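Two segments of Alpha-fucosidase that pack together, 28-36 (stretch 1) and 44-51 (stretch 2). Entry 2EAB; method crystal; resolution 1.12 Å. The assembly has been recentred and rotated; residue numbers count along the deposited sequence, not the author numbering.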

ATOM      1  N   GLN A  28     -14.065  21.318  15.345  1.00 13.49           N
ATOM      2  CA  GLN A  28     -15.049  20.934  16.359  1.00 13.68           C
ATOM      3  C   GLN A  28     -15.323  19.428  16.380  1.00 12.73           C
ATOM      4  O   GLN A  28     -16.239  18.965  17.065  1.00 12.53           O
ATOM      5  CB  GLN A  28     -16.354  21.704  16.148  1.00 13.67           C
ATOM      6  CG  GLN A  28     -16.237  23.208  16.359  1.00 15.48           C
ATOM      7  CD  GLN A  28     -17.564  23.929  16.205  1.00 15.63           C
ATOM      8  OE1 GLN A  28     -18.348  23.631  15.302  1.00 19.14           O
ATOM      9  NE2 GLN A  28     -17.820  24.889  17.085  1.00 18.95           N
ATOM     10  N   THR A  29     -14.521  18.673  15.630  1.00 12.19           N
ATOM     11  CA  THR A  29     -14.672  17.228  15.515  1.00 11.70           C
ATOM     12  C   THR A  29     -13.725  16.536  16.496  1.00 11.85           C
ATOM     13  O   THR A  29     -12.615  17.019  16.738  1.00 12.13           O
ATOM     14  CB  THR A  29     -14.404  16.770  14.058  1.00 11.51           C
ATOM     15  OG1 THR A  29     -15.310  17.437  13.172  1.00 10.72           O
ATOM     16  CG2 THR A  29     -14.572  15.263  13.899  1.00 11.35           C
ATOM     17  N   ASP A  30     -14.173  15.412  17.056  1.00 12.03           N
ATOM     18  CA  ASP A  30     -13.412  14.650  18.045  1.00 12.23           C
ATOM     19  C   ASP A  30     -12.029  14.263  17.523  1.00 11.80           C
ATOM     20  O   ASP A  30     -11.911  13.555  16.518  1.00 11.65           O
ATOM     21  CB  ASP A  30     -14.199  13.395  18.448  1.00 12.66           C
ATOM     22  CG  ASP A  30     -13.615  12.685  19.660  1.00 14.56           C
ATOM     23  OD1 ASP A  30     -12.421  12.315  19.640  1.00 16.05           O
ATOM     24  OD2 ASP A  30     -14.370  12.466  20.631  1.00 16.08           O
ATOM     25  N   ALA A  31     -10.996  14.749  18.209  1.00 11.48           N
ATOM     26  CA  ALA A  31      -9.609  14.405  17.895  1.00 11.42           C
ATOM     27  C   ALA A  31      -8.900  13.877  19.144  1.00 11.58           C
ATOM     28  O   ALA A  31      -7.711  14.141  19.365  1.00 11.44           O
ATOM     29  CB  ALA A  31      -8.874  15.607  17.309  1.00 11.63           C
ATOM     30  N   THR A  32      -9.638  13.111  19.945  1.00 11.89           N
ATOM     31  CA  THR A  32      -9.166  12.673  21.258  1.00 12.32           C
ATOM     32  C   THR A  32      -8.452  11.323  21.257  1.00 11.66           C
ATOM     33  O   THR A  32      -7.983  10.874  22.304  1.00 11.65           O
ATOM     34  CB  THR A  32     -10.318  12.610  22.291  1.00 12.78           C
ATOM     35  OG1 THR A  32     -11.276  11.628  21.879  1.00 13.98           O
ATOM     36  CG2 THR A  32     -11.000  13.963  22.434  1.00 13.70           C
ATOM     37  N   ALA A  33      -8.382  10.658  20.104  1.00 11.12           N
ATOM     38  CA  ALA A  33      -7.629   9.408  20.018  1.00 10.59           C
ATOM     39  C   ALA A  33      -6.128   9.672  20.156  1.00 10.26           C
ATOM     40  O   ALA A  33      -5.674  10.808  20.012  1.00 10.07           O
ATOM     41  CB  ALA A  33      -7.935   8.674  18.723  1.00 10.44           C
ATOM     42  N   THR A  34      -5.366   8.626  20.451  1.00 10.12           N
ATOM     43  CA  THR A  34      -3.915   8.735  20.607  1.00 10.32           C
ATOM     44  C   THR A  34      -3.290   9.481  19.431  1.00  9.86           C
ATOM     45  O   THR A  34      -3.508   9.118  18.274  1.00  9.56           O
ATOM     46  CB  THR A  34      -3.271   7.348  20.726  1.00 10.54           C
ATOM     47  OG1 THR A  34      -3.919   6.620  21.774  1.00 12.24           O
ATOM     48  CG2 THR A  34      -1.792   7.458  21.047  1.00 11.32           C
ATOM     49  N   ALA A  35      -2.519  10.519  19.744  1.00  9.53           N
ATOM     50  CA  ALA A  35      -1.890  11.363  18.727  1.00  9.63           C
ATOM     51  C   ALA A  35      -0.686  10.697  18.067  1.00  9.73           C
ATOM     52  O   ALA A  35      -0.544  10.729  16.843  1.00  9.75           O
ATOM     53  CB  ALA A  35      -1.487  12.698  19.329  1.00  9.88           C
ATOM     54  N   GLY A  36       0.179  10.103  18.885  1.00 10.05           N
ATOM     55  CA  GLY A  36       1.390   9.457  18.392  1.00 10.57           C
ATOM     56  C   GLY A  36       2.539  10.430  18.197  1.00 11.05           C
ATOM     57  O   GLY A  36       2.373  11.652  18.311  1.00 11.32           O
TER
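Stretch 2 44-51: NNRWQQTT

This is a polar helix-on-loop contact in which the side chains of a helical end read the backbone of an irregular segment, so that every hydrogen bond across it has a main-chain atom of stretch 1 as one partner. Stretch 2 is helical from 44 to 50, continuing a helix that begins earlier in the chain, and Thr51 is the first residue to leave helical angles. Stretch 1 has no regular strand or helix along the contact, and the pairing runs in reverse order, with the loop crossing the helix obliquely: Thr29 lies by Thr50 (CA to CA 6.2 Å), Ala31 by Gln49 (CA to CA 5.4 Å) and Ala35 by Asn45 (CA to CA 5.9 Å).

Gln49 is the central reader. Its chi1 is m and chi2 is t, and its amide grips both polar atoms of one residue: Ala33 N donates to Gln49 OE1 at 3.2 Å, while Gln49 NE2 donates to Ala33 O at 2.9 Å. One turn back, Asn45 ND2 reaches Ala31 O at 3.1 Å; Gln48, next to Gln49, sends NE2 to Ala35 O at 2.9 Å. Asn45 OD1 also ties the readers together, accepting from Gln48 NE2 at 3.0 Å and from Gln49 NE2 at 2.9 Å. At the other end of the loop, Arg46 NH1 makes a weak bond to Thr29 O at 2.8 Å.

Alanines occupy several of the close points. Ala31 points toward the helix, its CB 3.9 Å from Gln49 CB and 4.0 Å from Thr50 CG2; Ala35 CB lies 3.3 Å from Asn45 OD1. Thr32 and Thr34 point away.

Two waters extend the scheme: one donates to Asp30 O and Gln49 OE1, the other accepts from Ala31 N and Arg46 NH1. The rule to read here is that side-chain amides, with a weak arginine bond, meet the loop's main-chain polar atoms, most of them belonging to alanines.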

ATOM      1  N   ASN A  44      -1.724  19.980  14.364  1.00 10.07           N
ATOM      2  CA  ASN A  44      -1.317  18.859  13.523  1.00  9.19           C
ATOM      3  C   ASN A  44      -2.100  17.599  13.870  1.00  8.89           C
ATOM      4  O   ASN A  44      -2.516  16.847  12.980  1.00  8.60           O
ATOM      5  CB  ASN A  44       0.184  18.605  13.647  1.00  9.38           C
ATOM      6  CG  ASN A  44       1.021  19.717  13.041  1.00  9.55           C
ATOM      7  OD1 ASN A  44       0.564  20.455  12.171  1.00 10.41           O
ATOM      8  ND2 ASN A  44       2.266  19.827  13.495  1.00 10.99           N
ATOM      9  N   ASN A  45      -2.311  17.365  15.162  1.00  8.57           N
ATOM     10  CA  ASN A  45      -3.134  16.242  15.573  1.00  8.85           C
ATOM     11  C   ASN A  45      -4.570  16.368  15.072  1.00  8.74           C
ATOM     12  O   ASN A  45      -5.172  15.381  14.633  1.00  8.91           O
ATOM     13  CB  ASN A  45      -3.136  16.066  17.086  1.00  8.90           C
ATOM     14  CG  ASN A  45      -3.990  14.894  17.513  1.00  9.58           C
ATOM     15  OD1 ASN A  45      -3.710  13.752  17.151  1.00  8.70           O
ATOM     16  ND2 ASN A  45      -5.068  15.176  18.238  1.00 11.17           N
ATOM     17  N   ARG A  46      -5.127  17.577  15.137  1.00  8.91           N
ATOM     18  CA  ARG A  46      -6.469  17.799  14.616  1.00  9.14           C
ATOM     19  C   ARG A  46      -6.526  17.446  13.130  1.00  8.75           C
ATOM     20  O   ARG A  46      -7.471  16.791  12.678  1.00  8.81           O
ATOM     21  CB  ARG A  46      -6.939  19.240  14.851  1.00  9.19           C
ATOM     22  CG  ARG A  46      -8.414  19.474  14.504  1.00 10.95           C
ATOM     23  CD  ARG A  46      -9.357  19.011  15.613  1.00 13.45           C
ATOM     24  NE  ARG A  46      -9.227  19.814  16.831  1.00 15.17           N
ATOM     25  CZ  ARG A  46      -9.832  19.540  17.985  1.00 16.18           C
ATOM     26  NH1 ARG A  46     -10.631  18.484  18.100  1.00 17.59           N
ATOM     27  NH2 ARG A  46      -9.638  20.331  19.031  1.00 17.66           N
ATOM     28  N   TRP A  47      -5.509  17.869  12.380  1.00  8.18           N
ATOM     29  CA  TRP A  47      -5.432  17.561  10.952  1.00  7.82           C
ATOM     30  C   TRP A  47      -5.617  16.057  10.689  1.00  7.43           C
ATOM     31  O   TRP A  47      -6.460  15.648   9.875  1.00  7.52           O
ATOM     32  CB  TRP A  47      -4.103  18.045  10.339  1.00  7.64           C
ATOM     33  CG  TRP A  47      -3.955  17.543   8.928  1.00  7.46           C
ATOM     34  CD1 TRP A  47      -4.462  18.114   7.801  1.00  7.72           C
ATOM     35  CD2 TRP A  47      -3.306  16.333   8.507  1.00  7.54           C
ATOM     36  NE1 TRP A  47      -4.156  17.347   6.698  1.00  8.00           N
ATOM     37  CE2 TRP A  47      -3.452  16.245   7.106  1.00  7.71           C
ATOM     38  CE3 TRP A  47      -2.597  15.327   9.176  1.00  7.66           C
ATOM     39  CZ2 TRP A  47      -2.932  15.177   6.364  1.00  7.15           C
ATOM     40  CZ3 TRP A  47      -2.082  14.263   8.440  1.00  7.30           C
ATOM     41  CH2 TRP A  47      -2.252  14.201   7.049  1.00  7.56           C
ATOM     42  N   GLN A  48      -4.828  15.234  11.374  1.00  7.21           N
ATOM     43  CA  GLN A  48      -4.791  13.804  11.049  1.00  7.33           C
ATOM     44  C   GLN A  48      -6.054  13.062  11.455  1.00  7.46           C
ATOM     45  O   GLN A  48      -6.369  12.023  10.874  1.00  7.51           O
ATOM     46  CB  GLN A  48      -3.566  13.112  11.657  1.00  7.26           C
ATOM     47  CG  GLN A  48      -3.600  12.991  13.168  1.00  8.11           C
ATOM     48  CD  GLN A  48      -2.512  12.096  13.711  1.00  7.69           C
ATOM     49  OE1 GLN A  48      -1.905  11.307  12.980  1.00  7.27           O
ATOM     50  NE2 GLN A  48      -2.273  12.196  15.011  1.00  8.12           N
ATOM     51  N   GLN A  49      -6.777  13.589  12.443  1.00  7.54           N
ATOM     52  CA  GLN A  49      -7.945  12.883  12.977  1.00  7.86           C
ATOM     53  C   GLN A  49      -9.269  13.300  12.351  1.00  8.16           C
ATOM     54  O   GLN A  49     -10.255  12.566  12.452  1.00  8.01           O
ATOM     55  CB  GLN A  49      -8.025  13.019  14.505  1.00  7.94           C
ATOM     56  CG  GLN A  49      -6.802  12.483  15.228  1.00  7.82           C
ATOM     57  CD  GLN A  49      -7.066  12.053  16.662  1.00  8.43           C
ATOM     58  OE1 GLN A  49      -8.182  11.654  17.020  1.00  9.04           O
ATOM     59  NE2 GLN A  49      -6.026  12.102  17.484  1.00  8.50           N
ATOM     60  N   THR A  50      -9.297  14.466  11.712  1.00  8.11           N
ATOM     61  CA  THR A  50     -10.582  15.095  11.385  1.00  8.38           C
ATOM     62  C   THR A  50     -10.788  15.570   9.945  1.00  8.47           C
ATOM     63  O   THR A  50     -11.931  15.786   9.544  1.00  8.67           O
ATOM     64  CB  THR A  50     -10.899  16.292  12.326  1.00  8.68           C
ATOM     65  OG1 THR A  50     -10.018  17.375  12.024  1.00  8.99           O
ATOM     66  CG2 THR A  50     -10.748  15.919  13.794  1.00  9.01           C
ATOM     67  N   THR A  51      -9.715  15.753   9.176  1.00  7.98           N
ATOM     68  CA  THR A  51      -9.850  16.319   7.835  1.00  7.77           C
ATOM     69  C   THR A  51     -10.139  15.248   6.784  1.00  7.67           C
ATOM     70  O   THR A  51      -9.890  14.062   7.003  1.00  8.34           O
ATOM     71  CB  THR A  51      -8.610  17.151   7.432  1.00  7.45           C
ATOM     72  OG1 THR A  51      -7.464  16.294   7.352  1.00  7.59           O
ATOM     73  CG2 THR A  51      -8.357  18.275   8.441  1.00  8.17           C
TER
HETATM   74  O   HOH W   1     -10.688  11.085  16.044  1.00 11.00           O
HETATM   75  O   HOH W   2     -11.186  16.834  20.228  1.00 19.20           O